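Protein Niban 2 (Homo sapiens, PDB 7CTP) may suppress apoptosis and promote the invasion of melanoma cells, and is represented here by a large fragment that includes its PH domain. Local coordinates at residues V37-S42 with P298-V303; S218-G223 with T510-L515; D309-S314 with A527-V532; K315-S320 with Q519-E524; A324-K329 with N534-V539. All coordinates share one frame; numbering follows the deposited sequence.

Interaction 1. Residues V37-S42 with P298-V303; sequences VALFNS and PAMQAV
L39 of helix 10-48 leans on M300 and Q301 of helix 260-337, a helix-helix contact in the helical body of the chain. The tight part is apolar and lies at the root of the methionine: L39 CD2 is 3.6 Å from M300 CB. With CG anti to the backbone N (chi1 180°), the leucine carries its forked end out toward the partner helix, where I304 also packs against it. M300 continues beyond CG as an extended chain; its SD passes about 4.2 Å from L39 CD2, and the chain then leads away toward R528 in a neighbouring loop. The side formed by Q301 is looser and partly open to solvent. Here the two side chains run at about a right angle, and what meets the leucine is aliphatic carbon. The amide is carried farther along the extended chain, where OE1 is hydrogen-bonded to NE2 of Q297 and a glycerol, probably from the crystallisation liquor, lies about 3 Å from the side chain. Both methyls of L39, CD1 and CD2, stand 4.1 Å from Q301 CG.

Interaction 2. Residues S218-G223 with T510-L515; sequences SKELYG and TCKSEL
E220 turns its backbone to a positive phi of 63° and ends helix 204-218 in a Schellman motif, while K512, across from it, lies in the turn region following helix 464-511, where C511 O accepts both E514 N and L515 N. K512 is the side chain that spans the gap. Its CG is anti to the backbone N, and the chain is bent farther out, with chi3 at 23°, well off a staggered value. This brings the ammonium group near two residues of the other segment, on different sides of it, without a hydrogen bond to either. NZ stands 4.1 Å from Y222 OH and 4.2 Å from E220 CG. The carboxylate of E220 is of opposite charge but does not close on the lysine: OE2 remains 5.1 Å from K512 NZ, so any attraction is probably weak and solvent-screened at this surface site. Y222 packs against L504, K505 and A508 of helix 464-511 and against Q217. K219 makes a salt bridge with E26 of helix 10-48. The contact joins the region after helix 464-511 to the end of helix 204-218, finished by a Schellman motif with E220 at C-prime: E220 N is bonded to Q217 O and L221 N to R216 O.

Interaction 3. Residues D309-S314 with A527-V532; sequences DQIITS and ARFILV
The ring of F529 is covered on one face by R528 CB, which lies 4.0 Å above its plane and offset toward the rim, while I311 CD1 comes up to it at a slant and meets CD2 at 3.8 Å. F529 CG lies anti to its carbonyl carbon (chi1 -44°), an orientation that swings the ring toward helix 260-337, where V303 and I304 also touch it. The next residue, I530, sends its CD1 methyl against the helix at another point, 3.9 Å from I311 CG2. The isoleucine of the helix thus divides its branches, CD1 at the end of CG1 going to F529 and CG2 to I530. I530 CD1 also approaches S314 OG to 3.2 Å, a close carbon-oxygen contact. The serine hydroxyl is buried here and has no hydrogen-bond partner in the model, unlike that of T313, which bonds back to D309 O. A polar link adds to the apolar grip, for the carbonyl O of F529 is hydrogen-bonded to K315 NZ. F40 of helix 10-48 packs on I311 as well. After I530 the chain reaches L531, at the N-cap position of helix 532-555. The segment A527-V532 is the last part of the connection between helices 464-511 and 532-555, docked on helix 260-337 by consecutive aromatic and aliphatic side chains.

Interaction 4. Residues K315-S320 with Q519-E524; sequences KEHLAS and QELIFE
L318 meets L521 and I522 with a fork set by two torsions: CG is anti to the backbone N (chi1 173°), and a chi2 of 64° turns the fork so that its methyls face different partners. CD1 of L318 meets CD1 of L521 methyl to methyl at 4.0 Å, while CD2 of L318 turns to I522 CD1 at 3.9 Å. In both L521 and I522 the branch that does the touching starts anti to the carbonyl carbon. L521 points from its backbone toward the helix, whereas I522 starts off obliquely and only its end comes close. On the outer side the packing thins. H317 CE1 is 4.4 Å from L521 CD2, the methyl lying oblique to the imidazole. The carbonyl of H317 is held by S320, whose OG donates to H317 O over 2.6 Å from 23° off the carbonyl plane. On the inner side L318 is enclosed by F518, I530 and T535, and I522 also packs on I530 and V532, which ties the contact to the first turn of helix 532-555. L521 ends a 3-10 segment and I522 follows it, its N bonded to Q519 O. This part of the connection between helices 464-511 and 532-555 packs on an apolar patch of helix 260-337.

Interaction 5. Residues A324-K329 with N534-V539; sequences AFILPK and NTYEEV
Helix-to-helix packing joins I326 of helix 260-337 to Y536 and V539 of helix 532-555, and the isoleucine supplies every close contact from its own segment. I326 CG1 comes to the edge of the Y536 ring, near the ring plane, 4.1 Å from CE1, with the two side chains at about a right angle. Its other branch serves the second partner: I326 CG2 meets V539 CG1, also at 4.1 Å. The chi1 of -158° places CG1 anti to the backbone N and CG2 between the N and the carbonyl carbon, which divides the branches between tyrosine and valine, one turn apart on helix 532-555. A third helix completes the cluster, making this a small three-helix core: C511 of helix 464-511 touches both I326 and Y536, and the tyrosine also rests on L504 and L507. Around this apolar centre, F325 makes a cation-pi contact with R517, and on the far flank of helix 532-555 the carboxylate of E537 is bound by R213 in a salt bridge and by Q217 in a hydrogen bond. Just past I326, helix 260-337 kinks at P328, which has no N-H to bond to the preceding turn.

Overall arrangement
Helix 260-337 threads through four of the five contacts, meeting in order helix 10-48 (interaction 1), the connection leading to helix 532-555 (interactions 3 and 4) and that helix itself (interaction 5). Interactions 3 and 4 are the closest pair, with centres 7 Å apart, and V532 CG2 packs 3.6 Å from Q519 OE1 between them. The centres of interactions 1 and 3 are 11 Å apart, and V37 CG2 lies 3.6 Å from L531 CD1. Interaction 4 touches interaction 5 where A319 CA is 3.8 Å from T535 CG2. Interaction 2 stands apart from helix 260-337, its centre 13 Å from that of interaction 5, which it joins through L515 CD1, 3.6 Å from Y536 CD2.

Interaction 1. Residues V37-S42 with P298-V303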
# COMPACT_ATOMS: atom_id res chain seq x y z
N VAL A 37 7.57 -14.06 -16.03
CA VAL A 37 8.76 -13.91 -15.20
C VAL A 37 8.40 -14.06 -13.73
O VAL A 37 9.06 -14.78 -12.98
CB VAL A 37 9.44 -12.55 -15.47
CG1 VAL A 37 10.60 -12.32 -14.49
CG2 VAL A 37 9.92 -12.44 -16.93
N ALA A 38 7.31 -13.40 -13.31
CA ALA A 38 6.84 -13.55 -11.94
C ALA A 38 6.48 -15.00 -11.63
O ALA A 38 6.74 -15.49 -10.53
CB ALA A 38 5.63 -12.65 -11.70
N LEU A 39 5.85 -15.68 -12.60
CA LEU A 39 5.51 -17.09 -12.42
C LEU A 39 6.76 -17.94 -12.26
O LEU A 39 6.84 -18.78 -11.35
CB LEU A 39 4.68 -17.58 -13.60
CG LEU A 39 4.24 -19.05 -13.57
CD1 LEU A 39 3.29 -19.29 -12.41
CD2 LEU A 39 3.56 -19.41 -14.90
N PHE A 40 7.75 -17.73 -13.12
CA PHE A 40 8.99 -18.49 -13.01
C PHE A 40 9.67 -18.26 -11.66
O PHE A 40 10.14 -19.21 -11.02
CB PHE A 40 9.95 -18.12 -14.14
CG PHE A 40 11.30 -18.74 -13.98
CD1 PHE A 40 11.51 -20.07 -14.32
CD2 PHE A 40 12.36 -18.02 -13.45
CE1 PHE A 40 12.75 -20.66 -14.16
CE2 PHE A 40 13.60 -18.60 -13.28
CZ PHE A 40 13.79 -19.92 -13.65
N ASN A 41 9.75 -17.00 -11.22
CA ASN A 41 10.44 -16.72 -9.96
C ASN A 41 9.74 -17.38 -8.78
O ASN A 41 10.39 -17.90 -7.87
CB ASN A 41 10.55 -15.21 -9.73
CG ASN A 41 11.50 -14.54 -10.71
OD1 ASN A 41 12.44 -15.16 -11.21
ND2 ASN A 41 11.27 -13.25 -10.97
N SER A 42 8.41 -17.36 -8.78
CA SER A 42 7.66 -17.96 -7.69
C SER A 42 7.82 -19.47 -7.71
O SER A 42 8.07 -20.10 -6.67
CB SER A 42 6.18 -17.58 -7.78
OG SER A 42 5.41 -18.24 -6.78
N PRO A 298 -1.43 -22.58 -16.64
CA PRO A 298 -1.05 -24.00 -16.46
C PRO A 298 -0.05 -24.48 -17.50
O PRO A 298 0.91 -25.17 -17.15
CB PRO A 298 -2.39 -24.73 -16.56
CG PRO A 298 -3.41 -23.72 -16.17
CD PRO A 298 -2.89 -22.43 -16.73
N ALA A 299 -0.24 -24.12 -18.77
CA ALA A 299 0.72 -24.49 -19.81
C ALA A 299 2.11 -23.95 -19.48
O ALA A 299 3.12 -24.65 -19.64
CB ALA A 299 0.25 -24.00 -21.17
N MET A 300 2.18 -22.70 -19.01
CA MET A 300 3.46 -22.11 -18.63
C MET A 300 4.08 -22.85 -17.46
O MET A 300 5.30 -23.07 -17.44
CB MET A 300 3.27 -20.63 -18.26
CG MET A 300 3.00 -19.76 -19.44
SD MET A 300 2.95 -18.06 -18.87
CE MET A 300 2.41 -17.25 -20.36
N GLN A 301 3.27 -23.24 -16.47
CA GLN A 301 3.79 -23.99 -15.32
C GLN A 301 4.45 -25.29 -15.78
O GLN A 301 5.51 -25.66 -15.26
CB GLN A 301 2.67 -24.27 -14.32
CG GLN A 301 2.12 -23.00 -13.67
CD GLN A 301 0.88 -23.24 -12.84
OE1 GLN A 301 0.25 -22.30 -12.36
NE2 GLN A 301 0.53 -24.51 -12.64
N ALA A 302 3.85 -25.97 -16.75
CA ALA A 302 4.41 -27.23 -17.21
C ALA A 302 5.78 -27.02 -17.85
O ALA A 302 6.71 -27.81 -17.62
CB ALA A 302 3.46 -27.90 -18.20
N VAL A 303 5.93 -25.96 -18.64
CA VAL A 303 7.22 -25.69 -19.27
C VAL A 303 8.26 -25.32 -18.22
O VAL A 303 9.41 -25.79 -18.26
CB VAL A 303 7.08 -24.59 -20.35
CG1 VAL A 303 8.45 -24.19 -20.87
CG2 VAL A 303 6.17 -25.08 -21.49

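Interaction 2. Residues S218-G223 with T510-L515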
# COMPACT_ATOMS: atom_id res chain seq x y z
N SER A 218 9.79 3.53 -18.45
CA SER A 218 9.81 3.80 -19.88
C SER A 218 9.38 5.23 -20.19
O SER A 218 9.66 5.72 -21.29
CB SER A 218 8.93 2.79 -20.62
OG SER A 218 7.58 3.23 -20.65
N LYS A 219 8.72 5.89 -19.25
CA LYS A 219 8.39 7.31 -19.34
C LYS A 219 9.37 8.17 -18.56
O LYS A 219 9.06 9.33 -18.23
CB LYS A 219 6.96 7.53 -18.83
CG LYS A 219 5.95 6.59 -19.47
CD LYS A 219 5.88 6.78 -20.97
CE LYS A 219 4.86 5.82 -21.59
NZ LYS A 219 4.94 5.77 -23.08
N GLU A 220 10.53 7.61 -18.23
CA GLU A 220 11.60 8.29 -17.51
C GLU A 220 11.18 8.70 -16.10
O GLU A 220 11.64 9.71 -15.57
CB GLU A 220 12.13 9.48 -18.33
CG GLU A 220 12.88 8.99 -19.59
CD GLU A 220 13.31 10.09 -20.55
OE1 GLU A 220 12.64 10.28 -21.59
OE2 GLU A 220 14.34 10.76 -20.28
N LEU A 221 10.31 7.90 -15.47
CA LEU A 221 9.87 8.14 -14.10
C LEU A 221 10.44 7.04 -13.20
O LEU A 221 10.03 5.88 -13.29
CB LEU A 221 8.34 8.16 -14.01
CG LEU A 221 7.62 9.20 -14.87
CD1 LEU A 221 6.12 9.06 -14.70
CD2 LEU A 221 8.08 10.60 -14.50
N TYR A 222 11.37 7.42 -12.33
CA TYR A 222 12.10 6.47 -11.51
C TYR A 222 11.83 6.75 -10.04
O TYR A 222 11.71 7.91 -9.63
CB TYR A 222 13.61 6.55 -11.78
CG TYR A 222 14.08 5.91 -13.07
CD1 TYR A 222 14.48 4.58 -13.10
CD2 TYR A 222 14.14 6.63 -14.25
CE1 TYR A 222 14.92 3.99 -14.27
CE2 TYR A 222 14.57 6.06 -15.43
CZ TYR A 222 14.96 4.73 -15.43
OH TYR A 222 15.40 4.15 -16.61
N GLY A 223 11.74 5.70 -9.24
CA GLY A 223 11.63 5.83 -7.81
C GLY A 223 10.23 5.53 -7.30
O GLY A 223 9.26 5.39 -8.06
N THR A 510 23.96 4.81 -20.35
CA THR A 510 24.85 3.74 -20.79
C THR A 510 24.06 2.60 -21.42
O THR A 510 24.44 2.07 -22.47
CB THR A 510 25.69 3.24 -19.62
OG1 THR A 510 26.51 4.31 -19.12
CG2 THR A 510 26.59 2.09 -20.05
N CYS A 511 22.94 2.23 -20.80
CA CYS A 511 22.30 0.93 -21.04
C CYS A 511 21.10 0.95 -21.97
O CYS A 511 20.91 -0.01 -22.73
CB CYS A 511 21.85 0.31 -19.71
SG CYS A 511 23.17 -0.11 -18.62
N LYS A 512 20.25 1.98 -21.90
CA LYS A 512 18.92 1.85 -22.49
C LYS A 512 18.99 1.61 -23.99
O LYS A 512 18.17 0.87 -24.54
CB LYS A 512 18.06 3.09 -22.19
CG LYS A 512 16.61 2.93 -22.67
CD LYS A 512 15.63 3.90 -22.00
CE LYS A 512 16.31 5.14 -21.43
NZ LYS A 512 15.49 5.79 -20.36
N SER A 513 19.99 2.19 -24.65
CA SER A 513 20.14 1.97 -26.08
C SER A 513 20.77 0.61 -26.38
O SER A 513 20.57 0.07 -27.48
CB SER A 513 20.99 3.08 -26.70
OG SER A 513 22.29 3.06 -26.15
N GLU A 514 21.51 0.05 -25.43
CA GLU A 514 22.35 -1.11 -25.67
C GLU A 514 21.71 -2.43 -25.27
O GLU A 514 21.98 -3.46 -25.90
CB GLU A 514 23.67 -0.96 -24.91
CG GLU A 514 24.56 0.16 -25.41
CD GLU A 514 24.87 0.05 -26.89
OE1 GLU A 514 25.26 -1.05 -27.33
OE2 GLU A 514 24.73 1.06 -27.60
N LEU A 515 20.86 -2.42 -24.24
CA LEU A 515 20.25 -3.65 -23.75
C LEU A 515 19.53 -4.48 -24.81
O LEU A 515 19.64 -5.72 -24.77
CB LEU A 515 19.28 -3.32 -22.61
CG LEU A 515 19.90 -2.87 -21.29
CD1 LEU A 515 18.80 -2.53 -20.30
CD2 LEU A 515 20.82 -3.95 -20.74

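Interaction 3. Residues D309-S314 with A527-V532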
# COMPACT_ATOMS: atom_id res chain seq x y z
N ASP A 309 15.93 -26.23 -15.05
CA ASP A 309 17.39 -26.14 -15.03
C ASP A 309 17.93 -25.44 -16.27
O ASP A 309 18.92 -24.70 -16.19
CB ASP A 309 18.01 -27.53 -14.88
CG ASP A 309 17.72 -28.15 -13.53
OD1 ASP A 309 17.34 -27.41 -12.60
OD2 ASP A 309 17.90 -29.38 -13.40
N GLN A 310 17.30 -25.65 -17.42
CA GLN A 310 17.75 -25.02 -18.65
C GLN A 310 17.42 -23.53 -18.66
O GLN A 310 18.18 -22.72 -19.19
CB GLN A 310 17.13 -25.73 -19.86
CG GLN A 310 17.65 -27.16 -20.09
CD GLN A 310 17.41 -28.09 -18.90
OE1 GLN A 310 16.27 -28.26 -18.43
NE2 GLN A 310 18.49 -28.68 -18.39
N ILE A 311 16.27 -23.16 -18.09
CA ILE A 311 15.93 -21.74 -17.96
C ILE A 311 16.93 -21.03 -17.06
O ILE A 311 17.42 -19.94 -17.38
CB ILE A 311 14.49 -21.57 -17.46
CG1 ILE A 311 13.50 -22.18 -18.46
CG2 ILE A 311 14.16 -20.09 -17.25
CD1 ILE A 311 12.06 -22.20 -17.97
N ILE A 312 17.29 -21.66 -15.93
CA ILE A 312 18.27 -21.06 -15.02
C ILE A 312 19.60 -20.87 -15.73
O ILE A 312 20.25 -19.82 -15.61
CB ILE A 312 18.43 -21.93 -13.76
CG1 ILE A 312 17.13 -21.95 -12.95
CG2 ILE A 312 19.59 -21.43 -12.91
CD1 ILE A 312 17.11 -23.02 -11.87
N THR A 313 20.03 -21.89 -16.49
CA THR A 313 21.28 -21.81 -17.23
C THR A 313 21.25 -20.67 -18.25
O THR A 313 22.22 -19.91 -18.39
CB THR A 313 21.54 -23.14 -17.93
OG1 THR A 313 21.76 -24.14 -16.94
CG2 THR A 313 22.72 -23.04 -18.87
N SER A 314 20.14 -20.55 -18.97
CA SER A 314 20.02 -19.49 -19.97
C SER A 314 20.00 -18.12 -19.31
O SER A 314 20.64 -17.18 -19.79
CB SER A 314 18.77 -19.72 -20.82
OG SER A 314 18.30 -18.52 -21.40
N ALA A 527 11.26 -17.01 -23.74
CA ALA A 527 11.15 -15.55 -23.70
C ALA A 527 10.05 -15.08 -22.76
O ALA A 527 10.08 -13.93 -22.31
CB ALA A 527 10.92 -15.00 -25.11
N ARG A 528 9.06 -15.94 -22.46
CA ARG A 528 8.06 -15.55 -21.47
C ARG A 528 8.61 -15.59 -20.05
O ARG A 528 8.00 -15.03 -19.14
CB ARG A 528 6.83 -16.47 -21.54
CG ARG A 528 5.97 -16.33 -22.79
CD ARG A 528 5.49 -14.90 -23.04
NE ARG A 528 4.59 -14.35 -22.02
CZ ARG A 528 3.26 -14.45 -22.05
NH1 ARG A 528 2.67 -15.13 -23.03
NH2 ARG A 528 2.52 -13.89 -21.09
N PHE A 529 9.76 -16.24 -19.84
CA PHE A 529 10.29 -16.42 -18.50
C PHE A 529 11.57 -15.65 -18.25
O PHE A 529 12.00 -15.56 -17.10
CB PHE A 529 10.56 -17.91 -18.23
CG PHE A 529 9.46 -18.79 -18.70
CD1 PHE A 529 8.16 -18.57 -18.25
CD2 PHE A 529 9.70 -19.78 -19.63
CE1 PHE A 529 7.12 -19.36 -18.72
CE2 PHE A 529 8.66 -20.58 -20.09
CZ PHE A 529 7.37 -20.37 -19.64
N ILE A 530 12.19 -15.12 -19.30
CA ILE A 530 13.45 -14.41 -19.23
C ILE A 530 13.30 -13.11 -20.01
O ILE A 530 12.98 -13.14 -21.20
CB ILE A 530 14.62 -15.24 -19.80
CG1 ILE A 530 14.73 -16.58 -19.06
CG2 ILE A 530 15.92 -14.43 -19.73
CD1 ILE A 530 15.79 -17.50 -19.63
N LEU A 531 13.55 -11.98 -19.34
CA LEU A 531 13.52 -10.67 -19.98
C LEU A 531 14.88 -9.99 -19.81
O LEU A 531 15.45 -10.02 -18.72
CB LEU A 531 12.44 -9.78 -19.35
CG LEU A 531 11.00 -10.19 -19.67
CD1 LEU A 531 10.00 -9.41 -18.80
CD2 LEU A 531 10.71 -9.95 -21.14
N VAL A 532 15.38 -9.38 -20.89
CA VAL A 532 16.64 -8.64 -20.80
C VAL A 532 16.58 -7.63 -19.66
O VAL A 532 17.48 -7.54 -18.83
CB VAL A 532 16.96 -7.94 -22.13
CG1 VAL A 532 18.10 -6.96 -21.95
CG2 VAL A 532 17.30 -8.96 -23.21

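Interaction 4. Residues K315-S320 with Q519-E524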
# COMPACT_ATOMS: atom_id res chain seq x y z
N LYS A 315 19.29 -18.00 -18.18
CA LYS A 315 19.26 -16.75 -17.43
C LYS A 315 20.66 -16.36 -16.97
O LYS A 315 21.07 -15.20 -17.11
CB LYS A 315 18.30 -16.89 -16.24
CG LYS A 315 17.76 -15.56 -15.69
CD LYS A 315 16.61 -15.75 -14.67
CE LYS A 315 15.27 -16.13 -15.33
NZ LYS A 315 14.22 -15.03 -15.28
N GLU A 316 21.43 -17.33 -16.47
CA GLU A 316 22.78 -17.04 -15.98
C GLU A 316 23.72 -16.66 -17.12
O GLU A 316 24.61 -15.82 -16.95
CB GLU A 316 23.31 -18.24 -15.20
CG GLU A 316 24.75 -18.12 -14.66
CD GLU A 316 25.08 -16.77 -14.04
OE1 GLU A 316 26.15 -16.21 -14.37
OE2 GLU A 316 24.28 -16.26 -13.21
N HIS A 317 23.54 -17.26 -18.30
CA HIS A 317 24.37 -16.89 -19.45
C HIS A 317 24.09 -15.45 -19.87
O HIS A 317 25.02 -14.68 -20.13
CB HIS A 317 24.15 -17.85 -20.61
CG HIS A 317 24.99 -17.56 -21.81
ND1 HIS A 317 24.47 -17.08 -23.00
CD2 HIS A 317 26.33 -17.68 -22.01
CE1 HIS A 317 25.44 -16.92 -23.87
NE2 HIS A 317 26.58 -17.27 -23.30
N LEU A 318 22.81 -15.08 -19.95
CA LEU A 318 22.46 -13.69 -20.24
C LEU A 318 23.05 -12.75 -19.20
O LEU A 318 23.63 -11.71 -19.53
CB LEU A 318 20.94 -13.55 -20.31
CG LEU A 318 20.34 -12.15 -20.45
CD1 LEU A 318 20.74 -11.51 -21.77
CD2 LEU A 318 18.82 -12.25 -20.31
N ALA A 319 22.90 -13.11 -17.92
CA ALA A 319 23.40 -12.25 -16.85
C ALA A 319 24.91 -12.04 -16.98
O ALA A 319 25.41 -10.94 -16.75
CB ALA A 319 23.06 -12.84 -15.49
N SER A 320 25.63 -13.10 -17.37
CA SER A 320 27.08 -12.99 -17.48
C SER A 320 27.48 -11.98 -18.54
O SER A 320 28.44 -11.22 -18.35
CB SER A 320 27.69 -14.36 -17.80
OG SER A 320 27.42 -14.71 -19.15
N GLN A 519 18.89 -9.35 -26.57
CA GLN A 519 17.70 -10.18 -26.76
C GLN A 519 18.03 -11.47 -27.49
O GLN A 519 17.46 -12.52 -27.20
CB GLN A 519 16.62 -9.42 -27.53
CG GLN A 519 15.32 -10.22 -27.66
CD GLN A 519 14.61 -10.37 -26.34
OE1 GLN A 519 14.55 -9.44 -25.54
NE2 GLN A 519 14.04 -11.56 -26.10
N GLU A 520 18.97 -11.40 -28.44
CA GLU A 520 19.28 -12.54 -29.29
C GLU A 520 19.85 -13.73 -28.52
O GLU A 520 19.93 -14.82 -29.08
CB GLU A 520 20.25 -12.11 -30.38
CG GLU A 520 21.58 -11.59 -29.85
CD GLU A 520 22.57 -11.27 -30.95
OE1 GLU A 520 23.75 -11.00 -30.62
OE2 GLU A 520 22.17 -11.28 -32.13
N LEU A 521 20.22 -13.54 -27.25
CA LEU A 521 20.74 -14.61 -26.41
C LEU A 521 19.65 -15.43 -25.74
O LEU A 521 19.96 -16.46 -25.13
CB LEU A 521 21.65 -14.03 -25.32
CG LEU A 521 22.79 -13.12 -25.76
CD1 LEU A 521 23.49 -12.54 -24.54
CD2 LEU A 521 23.78 -13.88 -26.65
N ILE A 522 18.40 -15.01 -25.82
CA ILE A 522 17.30 -15.66 -25.11
C ILE A 522 16.62 -16.63 -26.07
O ILE A 522 16.05 -16.22 -27.08
CB ILE A 522 16.31 -14.65 -24.54
CG1 ILE A 522 16.97 -13.78 -23.46
CG2 ILE A 522 15.09 -15.36 -23.96
CD1 ILE A 522 16.15 -12.56 -23.10
N PHE A 523 16.69 -17.92 -25.75
CA PHE A 523 15.96 -18.94 -26.50
C PHE A 523 14.48 -18.59 -26.55
O PHE A 523 13.87 -18.29 -25.53
CB PHE A 523 16.19 -20.29 -25.82
CG PHE A 523 15.43 -21.43 -26.44
CD1 PHE A 523 15.38 -21.60 -27.81
CD2 PHE A 523 14.80 -22.36 -25.63
CE1 PHE A 523 14.69 -22.68 -28.37
CE2 PHE A 523 14.11 -23.43 -26.18
CZ PHE A 523 14.05 -23.58 -27.55
N GLU A 524 13.90 -18.64 -27.76
CA GLU A 524 12.57 -18.07 -27.97
C GLU A 524 11.51 -18.76 -27.12
O GLU A 524 10.58 -18.11 -26.64
CB GLU A 524 12.21 -18.14 -29.46
CG GLU A 524 10.77 -17.77 -29.79
CD GLU A 524 10.30 -18.37 -31.10
OE1 GLU A 524 9.09 -18.67 -31.23
OE2 GLU A 524 11.15 -18.56 -32.00

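Interaction 5. Residues A324-K329 with N534-V539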
# COMPACT_ATOMS: atom_id res chain seq x y z
N ALA A 324 29.40 -8.35 -17.76
CA ALA A 324 30.60 -7.92 -18.48
C ALA A 324 30.45 -6.49 -18.99
O ALA A 324 31.42 -5.73 -19.00
CB ALA A 324 30.88 -8.87 -19.65
N PHE A 325 29.23 -6.11 -19.36
CA PHE A 325 28.98 -4.81 -19.97
C PHE A 325 28.84 -3.70 -18.93
O PHE A 325 29.41 -2.61 -19.10
CB PHE A 325 27.72 -4.91 -20.84
CG PHE A 325 27.13 -3.60 -21.27
CD1 PHE A 325 27.81 -2.77 -22.15
CD2 PHE A 325 25.88 -3.21 -20.82
CE1 PHE A 325 27.25 -1.57 -22.55
CE2 PHE A 325 25.32 -2.01 -21.22
CZ PHE A 325 26.01 -1.19 -22.08
N ILE A 326 28.13 -3.95 -17.84
CA ILE A 326 27.70 -2.88 -16.95
C ILE A 326 28.32 -2.94 -15.56
O ILE A 326 28.29 -1.92 -14.85
CB ILE A 326 26.16 -2.84 -16.85
CG1 ILE A 326 25.71 -1.45 -16.40
CG2 ILE A 326 25.68 -3.87 -15.84
CD1 ILE A 326 26.28 -0.34 -17.26
N LEU A 327 28.87 -4.09 -15.14
CA LEU A 327 29.32 -4.21 -13.76
C LEU A 327 30.37 -3.18 -13.36
O LEU A 327 30.27 -2.64 -12.25
CB LEU A 327 29.84 -5.63 -13.50
CG LEU A 327 30.01 -6.02 -12.03
CD1 LEU A 327 28.72 -5.79 -11.28
CD2 LEU A 327 30.44 -7.47 -11.91
N PRO A 328 31.39 -2.87 -14.18
CA PRO A 328 32.36 -1.84 -13.76
C PRO A 328 31.71 -0.51 -13.38
O PRO A 328 31.93 0.00 -12.28
CB PRO A 328 33.27 -1.70 -14.98
CG PRO A 328 33.23 -3.03 -15.63
CD PRO A 328 31.81 -3.50 -15.44
N LYS A 329 30.90 0.05 -14.28
CA LYS A 329 30.26 1.33 -14.03
C LYS A 329 29.27 1.24 -12.87
O LYS A 329 29.15 2.18 -12.08
CB LYS A 329 29.58 1.83 -15.30
CG LYS A 329 30.55 2.20 -16.41
CD LYS A 329 29.83 2.56 -17.69
CE LYS A 329 30.80 3.01 -18.77
NZ LYS A 329 31.70 1.91 -19.22
N ASN A 534 14.64 -7.40 -16.91
CA ASN A 534 14.60 -7.97 -15.57
C ASN A 534 15.94 -8.57 -15.17
O ASN A 534 16.36 -8.47 -14.01
CB ASN A 534 13.52 -9.04 -15.47
CG ASN A 534 12.12 -8.47 -15.48
OD1 ASN A 534 11.76 -7.72 -16.38
ND2 ASN A 534 11.33 -8.81 -14.46
N THR A 535 16.60 -9.24 -16.11
CA THR A 535 17.91 -9.81 -15.83
C THR A 535 18.92 -8.71 -15.54
O THR A 535 19.69 -8.79 -14.57
CB THR A 535 18.36 -10.67 -17.01
OG1 THR A 535 17.37 -11.70 -17.24
CG2 THR A 535 19.70 -11.33 -16.70
N TYR A 536 18.91 -7.66 -16.36
CA TYR A 536 19.75 -6.49 -16.11
C TYR A 536 19.48 -5.89 -14.73
O TYR A 536 20.41 -5.58 -13.99
CB TYR A 536 19.51 -5.46 -17.22
CG TYR A 536 19.96 -4.05 -16.89
CD1 TYR A 536 21.31 -3.74 -16.76
CD2 TYR A 536 19.03 -3.02 -16.75
CE1 TYR A 536 21.72 -2.45 -16.48
CE2 TYR A 536 19.44 -1.72 -16.47
CZ TYR A 536 20.78 -1.44 -16.34
OH TYR A 536 21.19 -0.15 -16.07
N GLU A 537 18.21 -5.73 -14.37
CA GLU A 537 17.89 -5.15 -13.07
C GLU A 537 18.36 -6.06 -11.93
O GLU A 537 18.76 -5.57 -10.87
CB GLU A 537 16.40 -4.86 -12.96
CG GLU A 537 15.95 -3.76 -13.91
CD GLU A 537 14.53 -3.29 -13.66
OE1 GLU A 537 13.90 -3.75 -12.68
OE2 GLU A 537 14.06 -2.43 -14.44
N GLU A 538 18.32 -7.38 -12.13
CA GLU A 538 18.86 -8.29 -11.13
C GLU A 538 20.38 -8.15 -11.01
O GLU A 538 20.93 -8.26 -9.90
CB GLU A 538 18.50 -9.75 -11.46
CG GLU A 538 17.01 -10.08 -11.30
CD GLU A 538 16.69 -11.53 -11.66
OE1 GLU A 538 15.56 -11.80 -12.13
OE2 GLU A 538 17.58 -12.39 -11.49
N VAL A 539 21.06 -7.92 -12.13
CA VAL A 539 22.51 -7.67 -12.08
C VAL A 539 22.80 -6.42 -11.26
O VAL A 539 23.69 -6.41 -10.40
CB VAL A 539 23.08 -7.56 -13.50
CG1 VAL A 539 24.49 -6.94 -13.47
CG2 VAL A 539 23.13 -8.94 -14.16